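Local coordinates for stringent starvation protein A homolog (Haemophilus influenzae, PDB 3LYK), which probably forms an equimolar complex with the RNA polymerase holoenzyme, though not with the core enzyme, and has the fold of the glutathione S-transferase superfamily, at residues B[13-16]-B[17-20]; B[52-55]-B[56-59]; B[65-68]-B[69-72]. All blocks are in the same frame, centred on the assembly; numbering follows the deposited sequence.

Overall arrangement
All three contacts lie in the thioredoxin-like N-terminal domain, around the region where glutathione transferases bind glutathione; that this protein keeps such a pocket is only inferred from the family. Contacts 1 and 3 are the N-terminal ends of helices 16-27 and 68-78, their centres about 12 Å apart, and they meet where Gln20 OE1 lies 2.8 Å from Ser68 OG, a probable hydrogen bond. Contact 2, the cis-proline turn, is centred about 12 Å from contact 1 and packs on it, with Cys18 SG 3.6 Å from Pro56 N. Contacts 2 and 3, centres about 9 Å apart, are joined through neighbouring strands 57-60 and 63-66, where Leu58 O is 2.8 Å from Leu65 N.

Contact 1. Residues B[13-16]-B[17-20]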
loop_
_atom_site.group_PDB
_atom_site.type_symbol
_atom_site.label_atom_id
_atom_site.label_comp_id
_atom_site.label_asym_id
_atom_site.label_seq_id
_atom_site.Cartn_x
_atom_site.Cartn_y
_atom_site.Cartn_z
ATOM N N LYS B 13 14.354 -5.542 -15.958
ATOM C CA LYS B 13 13.536 -6.408 -16.812
ATOM C C LYS B 13 13.087 -7.732 -16.206
ATOM O O LYS B 13 12.191 -8.353 -16.733
ATOM C CB LYS B 13 14.275 -6.698 -18.153
ATOM C CG LYS B 13 15.581 -7.487 -17.993
ATOM C CD LYS B 13 16.050 -7.876 -19.418
ATOM C CE LYS B 13 17.546 -7.777 -19.566
ATOM N NZ LYS B 13 18.243 -8.814 -18.744
ATOM N N ASP B 14 13.689 -8.183 -15.109
ATOM C CA ASP B 14 13.219 -9.402 -14.474
ATOM C C ASP B 14 12.405 -9.164 -13.210
ATOM O O ASP B 14 11.970 -10.135 -12.575
ATOM C CB ASP B 14 14.414 -10.301 -14.110
ATOM C CG ASP B 14 15.208 -10.757 -15.356
ATOM O OD1 ASP B 14 14.590 -11.164 -16.369
ATOM O OD2 ASP B 14 16.444 -10.679 -15.320
ATOM N N ASP B 15 12.202 -7.894 -12.838
ATOM C CA ASP B 15 11.526 -7.569 -11.581
ATOM C C ASP B 15 9.991 -7.517 -11.791
ATOM O O ASP B 15 9.511 -6.843 -12.694
ATOM C CB ASP B 15 12.096 -6.257 -11.037
ATOM C CG ASP B 15 11.421 -5.815 -9.751
ATOM O OD1 ASP B 15 11.767 -6.356 -8.698
ATOM O OD2 ASP B 15 10.516 -4.952 -9.792
ATOM N N ILE B 16 9.244 -8.250 -10.972
ATOM C CA ILE B 16 7.804 -8.404 -11.148
ATOM C C ILE B 16 7.020 -7.084 -10.966
ATOM O O ILE B 16 6.025 -6.833 -11.671
ATOM C CB ILE B 16 7.256 -9.571 -10.275
ATOM C CG1 ILE B 16 5.818 -9.899 -10.642
ATOM C CG2 ILE B 16 7.414 -9.312 -8.732
ATOM C CD1 ILE B 16 5.358 -11.202 -10.082
ATOM N N TYR B 17 7.523 -6.241 -10.059
ATOM C CA TYR B 17 6.972 -4.908 -9.782
ATOM C C TYR B 17 7.183 -3.982 -10.966
ATOM O O TYR B 17 6.294 -3.189 -11.280
ATOM C CB TYR B 17 7.561 -4.288 -8.485
ATOM C CG TYR B 17 7.340 -5.223 -7.302
ATOM C CD1 TYR B 17 6.045 -5.412 -6.791
ATOM C CD2 TYR B 17 8.406 -5.948 -6.730
ATOM C CE1 TYR B 17 5.808 -6.292 -5.741
ATOM C CE2 TYR B 17 8.182 -6.832 -5.654
ATOM C CZ TYR B 17 6.866 -6.987 -5.173
ATOM O OH TYR B 17 6.571 -7.858 -4.147
ATOM N N CYS B 18 8.334 -4.094 -11.641
ATOM C CA CYS B 18 8.579 -3.283 -12.839
ATOM C C CYS B 18 7.621 -3.769 -13.926
ATOM O O CYS B 18 7.024 -2.969 -14.654
ATOM C CB CYS B 18 10.048 -3.395 -13.296
ATOM S SG CYS B 18 11.125 -2.566 -12.044
ATOM N N HIS B 19 7.426 -5.072 -13.981
ATOM C CA HIS B 19 6.509 -5.616 -14.983
ATOM C C HIS B 19 5.052 -5.089 -14.795
ATOM O O HIS B 19 4.406 -4.659 -15.754
ATOM C CB HIS B 19 6.593 -7.144 -15.009
ATOM C CG HIS B 19 5.905 -7.749 -16.192
ATOM N ND1 HIS B 19 5.766 -9.109 -16.362
ATOM C CD2 HIS B 19 5.302 -7.167 -17.264
ATOM C CE1 HIS B 19 5.091 -9.342 -17.476
ATOM N NE2 HIS B 19 4.795 -8.177 -18.038
ATOM N N GLN B 20 4.554 -5.091 -13.548
ATOM C CA GLN B 20 3.235 -4.522 -13.264
ATOM C C GLN B 20 3.086 -3.095 -13.847
ATOM O O GLN B 20 2.077 -2.773 -14.492
ATOM C CB GLN B 20 2.991 -4.410 -11.740
ATOM C CG GLN B 20 3.023 -5.712 -10.957
ATOM C CD GLN B 20 2.889 -5.439 -9.449
ATOM O OE1 GLN B 20 3.240 -4.364 -8.965
ATOM N NE2 GLN B 20 2.429 -6.414 -8.723
#
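Asp15 caps the start of helix 16-27 by turning its carboxylate back over the first turn, where OD2 accepts from Cys18 N at 3.0 Å. The N-H...O angle of 140° makes this a bent bond, and the amide reaches OD2 on its anti side, 22° out of the carboxylate plane. The carboxylate can fold back because CG stands anti to the backbone N (chi1 178°). OD2 also lies 3.3 Å from Cys18 SG and 3.3 Å from Tyr17 CB, so the same oxygen lies against the side chains of both Tyr17 and Cys18, in the first turn.

The regular backbone bonds start at once: His19 N donates to Asp15 O at 3.0 Å, and Gln20 N to Ile16 O. The apolar part of the turn is a CH-pi contact, Ile16 CG2 standing over one face of the Tyr17 ring, 4.1 Å from its centroid, while Asp15 OD2 lies at the ring edge.

The polar ends are satisfied farther out. Tyr17 OH is hydrogen-bonded to Glu103, His19 NE2 to Ser195, and Gln20 uses both ends of its amide, OE1 with Ser68 OG and NE2 with Tyr107 OH. The turn, which follows strand 3-11, thus sits between the two domains: Ile16 faces helices 89-115 and 152-165, whereas Tyr17 and Cys18 pack on the loop holding Pro56, and Tyr17 also touches Ser68 of helix 68-78.

Contact 2. Residues B[52-55]-B[56-59]; sequences YGTV and PTLV
Thr57 reaches back across the cis peptide between Val55 and Pro56, its OG1 donating to Thr54 O at 2.7 Å. The hydroxyl comes in tilted 27° from the carbonyl plane, at a C=O...O angle of 152°. Its rotation suits this bond: OG1 lies beside the backbone N and anti to the carbonyl carbon (chi1 -68°), which puts the hydroxyl where it can reach Thr54 O. Between the two threonines the cis bond brings the alpha carbons close, Val55 CA to Pro56 CA being 3.0 Å, and the same geometry holds Val55 CB 3.5 Å from Pro56 CA.

A cis-proline just before the third strand of the sheet is a hallmark of the thioredoxin fold, and in glutathione transferases the residue preceding it commonly offers its backbone to glutathione; Val55 holds that place here.

Asn50 forms the next shell, its ND2 hydrogen-bonded to both Thr54 OG1 and Thr57 OG1, so the two hydroxyls on either side of the cis bond share one amide. Pro56 is backed by Tyr17, Cys18 and Val21 of helix 16-27. Farther out, strand 57-60 pairs with strand 3-11 through Thr57 and Phe10, and Tyr52 OH is hydrogen-bonded to Arg101 and Asp105 of the second subunit.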
loop_
_atom_site.group_PDB
_atom_site.type_symbol
_atom_site.label_atom_id
_atom_site.label_comp_id
_atom_site.label_asym_id
_atom_site.label_seq_id
_atom_site.Cartn_x
_atom_site.Cartn_y
_atom_site.Cartn_z
ATOM N N TYR B 52 16.276 5.768 -1.673
ATOM C CA TYR B 52 16.129 4.373 -1.251
ATOM C C TYR B 52 16.720 3.431 -2.302
ATOM O O TYR B 52 16.934 2.255 -2.029
ATOM C CB TYR B 52 14.668 3.997 -0.971
ATOM C CG TYR B 52 14.007 4.920 0.050
ATOM C CD1 TYR B 52 14.060 4.645 1.436
ATOM C CD2 TYR B 52 13.373 6.082 -0.367
ATOM C CE1 TYR B 52 13.461 5.515 2.377
ATOM C CE2 TYR B 52 12.777 6.961 0.553
ATOM C CZ TYR B 52 12.815 6.676 1.926
ATOM O OH TYR B 52 12.205 7.590 2.793
ATOM N N GLY B 53 16.950 3.951 -3.505
ATOM C CA GLY B 53 17.546 3.174 -4.593
ATOM C C GLY B 53 16.748 1.952 -4.995
ATOM O O GLY B 53 17.313 0.894 -5.173
ATOM N N THR B 54 15.427 2.086 -5.107
ATOM C CA THR B 54 14.571 0.933 -5.463
ATOM C C THR B 54 14.004 1.132 -6.883
ATOM O O THR B 54 13.963 2.259 -7.413
ATOM C CB THR B 54 13.366 0.805 -4.504
ATOM O OG1 THR B 54 12.682 2.055 -4.496
ATOM C CG2 THR B 54 13.820 0.433 -3.052
ATOM N N VAL B 55 13.562 0.043 -7.494
ATOM C CA VAL B 55 12.838 0.157 -8.738
ATOM C C VAL B 55 11.563 -0.637 -8.563
ATOM O O VAL B 55 11.526 -1.556 -7.770
ATOM C CB VAL B 55 13.661 -0.372 -9.973
ATOM C CG1 VAL B 55 14.807 0.610 -10.308
ATOM C CG2 VAL B 55 14.193 -1.780 -9.732
ATOM N N PRO B 56 10.505 -0.296 -9.318
ATOM C CA PRO B 56 10.406 0.796 -10.305
ATOM C C PRO B 56 10.396 2.180 -9.640
ATOM O O PRO B 56 9.793 2.352 -8.575
ATOM C CB PRO B 56 9.051 0.529 -10.974
ATOM C CG PRO B 56 8.285 -0.228 -9.920
ATOM C CD PRO B 56 9.287 -1.113 -9.260
ATOM N N THR B 57 11.036 3.142 -10.299
ATOM C CA THR B 57 10.953 4.543 -9.962
ATOM C C THR B 57 10.542 5.276 -11.247
ATOM O O THR B 57 11.185 5.092 -12.308
ATOM C CB THR B 57 12.313 5.077 -9.472
ATOM O OG1 THR B 57 12.628 4.488 -8.214
ATOM C CG2 THR B 57 12.283 6.556 -9.304
ATOM N N LEU B 58 9.439 6.034 -11.170
ATOM C CA LEU B 58 8.885 6.771 -12.306
ATOM C C LEU B 58 9.192 8.213 -12.050
ATOM O O LEU B 58 8.951 8.685 -10.940
ATOM C CB LEU B 58 7.357 6.595 -12.418
ATOM C CG LEU B 58 6.668 7.337 -13.573
ATOM C CD1 LEU B 58 7.127 6.662 -14.876
ATOM C CD2 LEU B 58 5.129 7.233 -13.382
ATOM N N VAL B 59 9.747 8.897 -13.049
ATOM C CA VAL B 59 10.182 10.276 -12.922
ATOM C C VAL B 59 9.482 11.046 -14.019
ATOM O O VAL B 59 9.615 10.735 -15.204
ATOM C CB VAL B 59 11.698 10.443 -13.097
ATOM C CG1 VAL B 59 12.100 11.916 -13.004
ATOM C CG2 VAL B 59 12.448 9.637 -12.032
#

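Contact 3. Residues B[65-68]-B[69-72]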
loop_
_atom_site.group_PDB
_atom_site.type_symbol
_atom_site.label_atom_id
_atom_site.label_comp_id
_atom_site.label_asym_id
_atom_site.label_seq_id
_atom_site.Cartn_x
_atom_site.Cartn_y
_atom_site.Cartn_z
ATOM N N LEU B 65 8.327 9.193 -8.281
ATOM C CA LEU B 65 7.554 8.173 -7.551
ATOM C C LEU B 65 8.265 6.826 -7.492
ATOM O O LEU B 65 8.902 6.436 -8.459
ATOM C CB LEU B 65 6.184 7.964 -8.231
ATOM C CG LEU B 65 5.212 9.148 -8.210
ATOM C CD1 LEU B 65 3.901 8.746 -8.876
ATOM C CD2 LEU B 65 4.958 9.613 -6.753
ATOM N N PHE B 66 8.123 6.098 -6.384
ATOM C CA PHE B 66 8.536 4.696 -6.333
ATOM C C PHE B 66 7.449 3.984 -5.585
ATOM O O PHE B 66 6.496 4.641 -5.098
ATOM C CB PHE B 66 9.905 4.511 -5.667
ATOM C CG PHE B 66 10.057 5.266 -4.376
ATOM C CD1 PHE B 66 9.728 4.662 -3.164
ATOM C CD2 PHE B 66 10.479 6.595 -4.384
ATOM C CE1 PHE B 66 9.852 5.365 -1.960
ATOM C CE2 PHE B 66 10.612 7.310 -3.177
ATOM C CZ PHE B 66 10.290 6.688 -1.977
ATOM N N ASN B 67 7.585 2.669 -5.463
ATOM C CA ASN B 67 6.490 1.767 -5.092
ATOM C C ASN B 67 5.478 1.606 -6.215
ATOM O O ASN B 67 4.812 2.567 -6.638
ATOM C CB ASN B 67 5.788 2.187 -3.774
ATOM C CG ASN B 67 4.729 1.209 -3.355
ATOM O OD1 ASN B 67 3.625 1.213 -3.895
ATOM N ND2 ASN B 67 5.053 0.344 -2.391
ATOM N N SER B 68 5.323 0.365 -6.670
ATOM C CA SER B 68 4.557 0.123 -7.879
ATOM C C SER B 68 3.069 0.381 -7.643
ATOM O O SER B 68 2.394 0.874 -8.530
ATOM C CB SER B 68 4.820 -1.268 -8.438
ATOM O OG SER B 68 4.309 -2.231 -7.562
ATOM N N ARG B 69 2.558 0.081 -6.442
ATOM C CA ARG B 69 1.122 0.365 -6.162
ATOM C C ARG B 69 0.840 1.883 -6.251
ATOM O O ARG B 69 -0.123 2.310 -6.851
ATOM C CB ARG B 69 0.692 -0.242 -4.802
ATOM C CG ARG B 69 -0.578 0.341 -4.208
ATOM C CD ARG B 69 -0.753 -0.102 -2.703
ATOM N NE ARG B 69 0.351 0.345 -1.835
ATOM C CZ ARG B 69 0.430 1.537 -1.233
ATOM N NH1 ARG B 69 -0.511 2.446 -1.411
ATOM N NH2 ARG B 69 1.460 1.833 -0.455
ATOM N N ILE B 70 1.709 2.692 -5.696
ATOM C CA ILE B 70 1.530 4.131 -5.755
ATOM C C ILE B 70 1.640 4.628 -7.190
ATOM O O ILE B 70 0.874 5.497 -7.635
ATOM C CB ILE B 70 2.560 4.852 -4.880
ATOM C CG1 ILE B 70 2.272 4.523 -3.403
ATOM C CG2 ILE B 70 2.505 6.384 -5.100
ATOM C CD1 ILE B 70 3.157 5.272 -2.450
ATOM N N ILE B 71 2.630 4.106 -7.912
ATOM C CA ILE B 71 2.755 4.438 -9.342
ATOM C C ILE B 71 1.514 4.083 -10.165
ATOM O O ILE B 71 1.018 4.897 -10.958
ATOM C CB ILE B 71 4.042 3.794 -9.939
ATOM C CG1 ILE B 71 5.257 4.576 -9.418
ATOM C CG2 ILE B 71 3.997 3.783 -11.517
ATOM C CD1 ILE B 71 6.593 3.823 -9.643
HETATM N N MSE B 72 1.017 2.878 -9.987
HETATM C CA MSE B 72 -0.126 2.412 -10.767
HETATM C C MSE B 72 -1.384 3.190 -10.501
HETATM O O MSE B 72 -2.144 3.506 -11.439
HETATM C CB MSE B 72 -0.372 0.904 -10.547
HETATM C CG MSE B 72 0.778 0.047 -11.185
HETATM SE SE MSE B 72 0.306 -1.854 -10.977
HETATM C CE MSE B 72 0.959 -1.969 -9.205
#
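Asn67 and Arg69 are set with the amide oxygen of one over a face of the other's guanidinium group, Asn67 OD1 lying 4.2 Å from Arg69 CZ. The arginine chain runs extended to CD and then bends, which brings its flat end back toward the asparagine. Between the two side chains the closer approach is at the base, OD1 to Arg69 CB, 3.4 Å.

The same oxygen makes Asn67 the N-cap of helix 68-78. It accepts from Ile70 N at 3.0 Å in the carbonyl plane, through a fairly straight N-H...O angle of 160°. With CG anti to its backbone N (chi1 -176°), the amide swings over the first turn while the backbone carbonyl of Asn67 takes Ile71 N. Asn67, with a positive phi of 72°, is the residue at which the chain turns from strand 63-66 into the helix.

On another side of the turn, Ile71 sends CG1 and CD1 back toward the strand: CG1 meets Leu65 CB at 3.7 Å, and CD1 lies 3.7 Å from Leu65 O. Leu65 CD2 touches Ile70 CG2 more loosely, at 4.4 Å. Selenomethionine Met72 bends at chi3, carrying CE over Ser68, 3.3 Å from its carbonyl O. Phe66 points away from the helix to meet the Tyr52 ring, and Leu65, Phe66, Asn67 and Arg69 all pack on the second subunit, Arg69 against Arg69 of that subunit.

Such a strand-to-helix turn fits the N-terminal GST domain, where an acidic or polar residue followed by serine in this position commonly binds the glutathione gamma-glutamyl group, though nothing establishes that role for Asn67 or Ser68 in this protein. Asn67 carries no formal charge, so a neutral acceptor takes the Ile70 N-H, its electrostatic effect on the helix probably smaller than a carboxylate's, and the nearby arginine would probably add to the positive potential there.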